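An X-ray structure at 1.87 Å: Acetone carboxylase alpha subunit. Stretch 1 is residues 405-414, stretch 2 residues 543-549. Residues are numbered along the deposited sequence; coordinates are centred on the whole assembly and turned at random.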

ATOM      1  N   VAL A 405      15.617  16.157 -12.746  1.00 11.53           N
ATOM      2  CA  VAL A 405      16.805  16.211 -13.640  1.00 11.75           C
ATOM      3  C   VAL A 405      16.676  17.334 -14.686  1.00 11.96           C
ATOM      4  O   VAL A 405      17.702  17.828 -15.199  1.00 11.96           O
ATOM      5  N   SER A 406      15.422  17.740 -14.966  1.00 11.94           N
ATOM      6  CA  SER A 406      15.117  18.774 -15.940  1.00 11.87           C
ATOM      7  C   SER A 406      15.277  20.199 -15.342  1.00 11.99           C
ATOM      8  O   SER A 406      15.520  21.152 -16.076  1.00 11.77           O
ATOM      9  N   ALA A 407      15.145  20.331 -14.021  1.00 11.98           N
ATOM     10  CA  ALA A 407      15.430  21.590 -13.315  1.00 12.28           C
ATOM     11  C   ALA A 407      16.907  21.757 -12.949  1.00 12.33           C
ATOM     12  O   ALA A 407      17.444  22.858 -13.066  1.00 12.43           O
ATOM     13  N   TRP A 408      17.590  20.678 -12.551  1.00 12.29           N
ATOM     14  CA  TRP A 408      19.000  20.776 -12.116  1.00 12.37           C
ATOM     15  C   TRP A 408      19.968  21.160 -13.255  1.00 12.46           C
ATOM     16  O   TRP A 408      20.977  21.849 -13.009  1.00 12.59           O
ATOM     17  N   THR A 409      19.674  20.736 -14.477  1.00 12.41           N
ATOM     18  CA  THR A 409      20.574  20.972 -15.620  1.00 12.74           C
ATOM     19  C   THR A 409      20.913  22.460 -15.842  1.00 12.87           C
ATOM     20  O   THR A 409      22.048  22.792 -16.169  1.00 12.72           O
ATOM     21  N   ALA A 410      19.945  23.353 -15.622  1.00 13.06           N
ATOM     22  CA  ALA A 410      20.174  24.795 -15.803  1.00 13.40           C
ATOM     23  C   ALA A 410      21.218  25.371 -14.830  1.00 13.75           C
ATOM     24  O   ALA A 410      21.901  26.332 -15.169  1.00 13.73           O
ATOM     25  N   LEU A 411      21.371  24.776 -13.643  1.00 14.01           N
ATOM     26  CA  LEU A 411      22.311  25.291 -12.651  1.00 14.82           C
ATOM     27  C   LEU A 411      23.766  25.116 -13.087  1.00 14.87           C
ATOM     28  O   LEU A 411      24.607  25.955 -12.776  1.00 14.14           O
ATOM     29  N   TRP A 412      24.075  24.043 -13.836  1.00 15.28           N
ATOM     30  CA  TRP A 412      25.417  23.901 -14.453  1.00 16.01           C
ATOM     31  C   TRP A 412      25.758  25.076 -15.376  1.00 16.04           C
ATOM     32  O   TRP A 412      26.910  25.520 -15.429  1.00 16.03           O
ATOM     33  N   ARG A 413      24.768  25.582 -16.126  1.00 15.71           N
ATOM     34  CA  ARG A 413      25.011  26.698 -17.021  1.00 15.54           C
ATOM     35  C   ARG A 413      25.384  27.981 -16.271  1.00 15.70           C
ATOM     36  O   ARG A 413      26.324  28.705 -16.656  1.00 15.69           O
ATOM     37  N   GLY A 414      24.662  28.274 -15.191  1.00 15.53           N
ATOM     38  CA  GLY A 414      25.009  29.446 -14.388  1.00 15.88           C
ATOM     39  C   GLY A 414      26.395  29.376 -13.788  1.00 15.93           C
ATOM     40  O   GLY A 414      27.188  30.320 -13.910  1.00 15.89           O
ATOM     41  N   SER A 543      13.254  19.141 -25.041  1.00 12.16           N
ATOM     42  CA  SER A 543      14.578  18.849 -24.533  1.00 12.23           C
ATOM     43  C   SER A 543      14.805  19.681 -23.269  1.00 12.25           C
ATOM     44  O   SER A 543      14.730  20.902 -23.334  1.00 12.26           O
ATOM     45  N   SER A 544      15.109  19.041 -22.140  1.00 12.18           N
ATOM     46  CA  SER A 544      15.252  19.776 -20.861  1.00 12.26           C
ATOM     47  C   SER A 544      16.578  20.579 -20.766  1.00 12.38           C
ATOM     48  O   SER A 544      16.589  21.731 -20.270  1.00 12.54           O
ATOM     49  N   ASP A 545      17.674  19.978 -21.231  1.00 12.21           N
ATOM     50  CA  ASP A 545      18.977  20.650 -21.284  1.00 12.33           C
ATOM     51  C   ASP A 545      19.019  21.721 -22.386  1.00 12.32           C
ATOM     52  O   ASP A 545      18.274  21.634 -23.354  1.00 12.54           O
ATOM     53  N   TRP A 546      19.822  22.765 -22.201  1.00 12.32           N
ATOM     54  CA  TRP A 546      20.110  23.770 -23.230  1.00 12.27           C
ATOM     55  C   TRP A 546      21.639  23.753 -23.460  1.00 12.33           C
ATOM     56  O   TRP A 546      22.428  23.507 -22.519  1.00 12.11           O
ATOM     57  N   GLY A 547      22.054  24.063 -24.679  1.00 12.46           N
ATOM     58  CA  GLY A 547      23.440  24.367 -24.960  1.00 12.70           C
ATOM     59  C   GLY A 547      23.891  25.698 -24.366  1.00 12.97           C
ATOM     60  O   GLY A 547      23.060  26.535 -23.960  1.00 13.44           O
ATOM     61  N   LEU A 548      25.199  25.916 -24.320  1.00 12.90           N
ATOM     62  CA  LEU A 548      25.791  27.071 -23.650  1.00 13.03           C
ATOM     63  C   LEU A 548      26.605  27.915 -24.639  1.00 13.13           C
ATOM     64  O   LEU A 548      27.373  27.363 -25.441  1.00 13.08           O
ATOM     65  N   MET A 549      26.472  29.235 -24.536  1.00 13.36           N
ATOM     66  CA  MET A 549      27.288  30.219 -25.282  1.00 13.70           C
ATOM     67  C   MET A 549      27.333  29.948 -26.806  1.00 13.80           C
ATOM     68  O   MET A 549      28.380  30.095 -27.464  1.00 13.85           O
TER

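Although serine, threonine, aspartate and arginine crowd this contact, no direct hydrogen bond crosses it; the polar links run through three waters, and the direct interaction that stands out is a flat stack of arginine on tryptophan. The guanidinium of Arg413 lies flat on the ring of Trp546, with centres 4.3 Å apart and planes at 7°. Arginine suits the place because its planar, charged end can offer a face to the indole while its N–H groups stay free for partners around its edge. Its m, t, m, -83° conformation carries the chain from the helix along the loop: Arg413 CB lies 4.2 Å from Leu548 CD1, Arg413 CD 3.9 Å from Gly547 O, and Arg413 NH1 3.5 Å from Trp546 CB. Trp546 (m) sets out sideways, while Leu548 (t, p) points toward the helix and meets the aliphatic part of the arginine.

Arg413 NH1 donates to two waters. Water 2, 3.0 Å from Arg413 NH1, also accepts from Trp546 N at 3.2 Å and donates to Thr409 OG1 at 2.9 Å. Water 3, 2.9 Å from Arg413 NH1, donates to Ser544 O at 2.8 Å. Two waters thus link the loop backbone to the arginine with no direct hydrogen bond between them.

Thr409 (t) points toward the loop and serves two purposes: its hydroxyl holds water 2, whereas its methyl packs with Thr409 CG2 3.7 Å from Ser544 O. Asp545 CB approaches Thr409 OG1 at 3.8 Å, but the carboxylate (chi1 p) leads away.

At the other end, small serines allow the backbones to draw close, the CA atoms of Ser406 and Ser544 being 5.0 Å apart. Ser406 (m) places OG 3.3 Å from Ser544 CB. Ser544 (p) donates from OG to water 1 at 2.7 Å, and that water donates to Val405 O at 3.0 Å, bridging loop and helix.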

ATOM      1  CB  VAL A 405      17.111  14.866 -14.347  1.00 11.77           C
ATOM      2  CG1 VAL A 405      17.220  13.730 -13.343  1.00 11.77           C
ATOM      3  CG2 VAL A 405      16.083  14.536 -15.412  1.00 11.83           C
ATOM      4  CB  SER A 406      13.676  18.579 -16.469  1.00 11.83           C
ATOM      5  OG  SER A 406      13.511  17.354 -17.187  1.00 11.87           O
ATOM      6  CB  ALA A 407      14.569  21.667 -12.060  1.00 12.27           C
ATOM      7  CB  TRP A 408      19.492  19.499 -11.439  1.00 12.29           C
ATOM      8  CG  TRP A 408      18.784  19.095 -10.172  1.00 12.44           C
ATOM      9  CD1 TRP A 408      18.253  19.914  -9.231  1.00 12.65           C
ATOM     10  CD2 TRP A 408      18.551  17.748  -9.715  1.00 12.40           C
ATOM     11  NE1 TRP A 408      17.669  19.167  -8.211  1.00 12.52           N
ATOM     12  CE2 TRP A 408      17.841  17.836  -8.503  1.00 12.47           C
ATOM     13  CE3 TRP A 408      18.864  16.485 -10.226  1.00 12.41           C
ATOM     14  CZ2 TRP A 408      17.451  16.707  -7.787  1.00 12.39           C
ATOM     15  CZ3 TRP A 408      18.489  15.357  -9.490  1.00 12.57           C
ATOM     16  CH2 TRP A 408      17.773  15.474  -8.300  1.00 12.41           C
ATOM     17  CB  THR A 409      20.070  20.282 -16.907  1.00 13.03           C
ATOM     18  OG1 THR A 409      21.103  20.262 -17.912  1.00 13.34           O
ATOM     19  CG2 THR A 409      18.827  20.960 -17.436  1.00 13.21           C
ATOM     20  CB  ALA A 410      18.872  25.552 -15.679  1.00 13.49           C
ATOM     21  CB  LEU A 411      22.067  24.704 -11.250  1.00 15.34           C
ATOM     22  CG  LEU A 411      20.566  24.671 -10.809  1.00 16.28           C
ATOM     23  CD1 LEU A 411      20.352  24.116  -9.407  1.00 16.78           C
ATOM     24  CD2 LEU A 411      19.838  26.004 -10.903  1.00 16.94           C
ATOM     25  CB  TRP A 412      25.516  22.648 -15.335  1.00 16.90           C
ATOM     26  CG  TRP A 412      25.525  21.314 -14.684  1.00 17.57           C
ATOM     27  CD1 TRP A 412      24.433  20.532 -14.417  1.00 17.99           C
ATOM     28  CD2 TRP A 412      26.685  20.533 -14.293  1.00 17.95           C
ATOM     29  NE1 TRP A 412      24.849  19.325 -13.870  1.00 18.12           N
ATOM     30  CE2 TRP A 412      26.218  19.305 -13.794  1.00 18.08           C
ATOM     31  CE3 TRP A 412      28.062  20.767 -14.334  1.00 18.65           C
ATOM     32  CZ2 TRP A 412      27.074  18.304 -13.322  1.00 18.41           C
ATOM     33  CZ3 TRP A 412      28.929  19.780 -13.879  1.00 18.51           C
ATOM     34  CH2 TRP A 412      28.433  18.551 -13.385  1.00 18.47           C
ATOM     35  CB  ARG A 413      23.812  26.953 -17.953  1.00 15.60           C
ATOM     36  CG  ARG A 413      23.507  25.783 -18.870  1.00 15.43           C
ATOM     37  CD  ARG A 413      22.645  26.179 -20.101  1.00 15.15           C
ATOM     38  NE  ARG A 413      21.396  26.836 -19.726  1.00 14.97           N
ATOM     39  CZ  ARG A 413      20.264  26.212 -19.358  1.00 14.84           C
ATOM     40  NH1 ARG A 413      20.153  24.876 -19.311  1.00 14.54           N
ATOM     41  NH2 ARG A 413      19.193  26.956 -19.041  1.00 15.00           N
ATOM     42  CB  SER A 543      15.654  19.207 -25.568  1.00 12.50           C
ATOM     43  OG  SER A 543      15.610  18.346 -26.674  1.00 12.89           O
ATOM     44  CB  SER A 544      15.099  18.826 -19.651  1.00 12.29           C
ATOM     45  OG  SER A 544      15.877  17.630 -19.793  1.00 12.33           O
ATOM     46  CB  ASP A 545      20.071  19.621 -21.542  1.00 12.47           C
ATOM     47  CG  ASP A 545      19.826  18.818 -22.825  1.00 12.88           C
ATOM     48  OD1 ASP A 545      18.846  18.011 -22.834  1.00 13.06           O
ATOM     49  OD2 ASP A 545      20.590  19.024 -23.806  1.00 13.33           O
ATOM     50  CB  TRP A 546      19.709  25.209 -22.789  1.00 12.27           C
ATOM     51  CG  TRP A 546      18.253  25.536 -22.535  1.00 12.13           C
ATOM     52  CD1 TRP A 546      17.203  24.666 -22.375  1.00 12.03           C
ATOM     53  CD2 TRP A 546      17.692  26.854 -22.373  1.00 12.24           C
ATOM     54  NE1 TRP A 546      16.039  25.355 -22.117  1.00 11.98           N
ATOM     55  CE2 TRP A 546      16.309  26.697 -22.113  1.00 12.26           C
ATOM     56  CE3 TRP A 546      18.232  28.154 -22.400  1.00 12.39           C
ATOM     57  CZ2 TRP A 546      15.446  27.802 -21.943  1.00 12.24           C
ATOM     58  CZ3 TRP A 546      17.402  29.235 -22.236  1.00 12.38           C
ATOM     59  CH2 TRP A 546      16.016  29.057 -21.982  1.00 12.41           C
ATOM     60  CB  LEU A 548      26.698  26.563 -22.507  1.00 12.91           C
ATOM     61  CG  LEU A 548      27.432  27.555 -21.594  1.00 13.19           C
ATOM     62  CD1 LEU A 548      26.459  28.485 -20.903  1.00 13.24           C
ATOM     63  CD2 LEU A 548      28.268  26.861 -20.518  1.00 13.29           C
ATOM     64  CB  MET A 549      28.690  30.302 -24.684  1.00 13.70           C
ATOM     65  CG  MET A 549      28.764  30.946 -23.310  1.00 13.83           C
ATOM     66  SD  MET A 549      30.282  30.544 -22.394  1.00 13.68           S
ATOM     67  CE  MET A 549      29.801  31.218 -20.811  1.00 13.79           C
TER
HETATM   68  O   HOH W   1      18.071  17.487 -18.202  1.00 12.87           O
HETATM   69  O   HOH W   2      21.792  22.440 -19.741  1.00 10.72           O
HETATM   70  O   HOH W   3      17.510  23.883 -18.814  1.00 12.10           O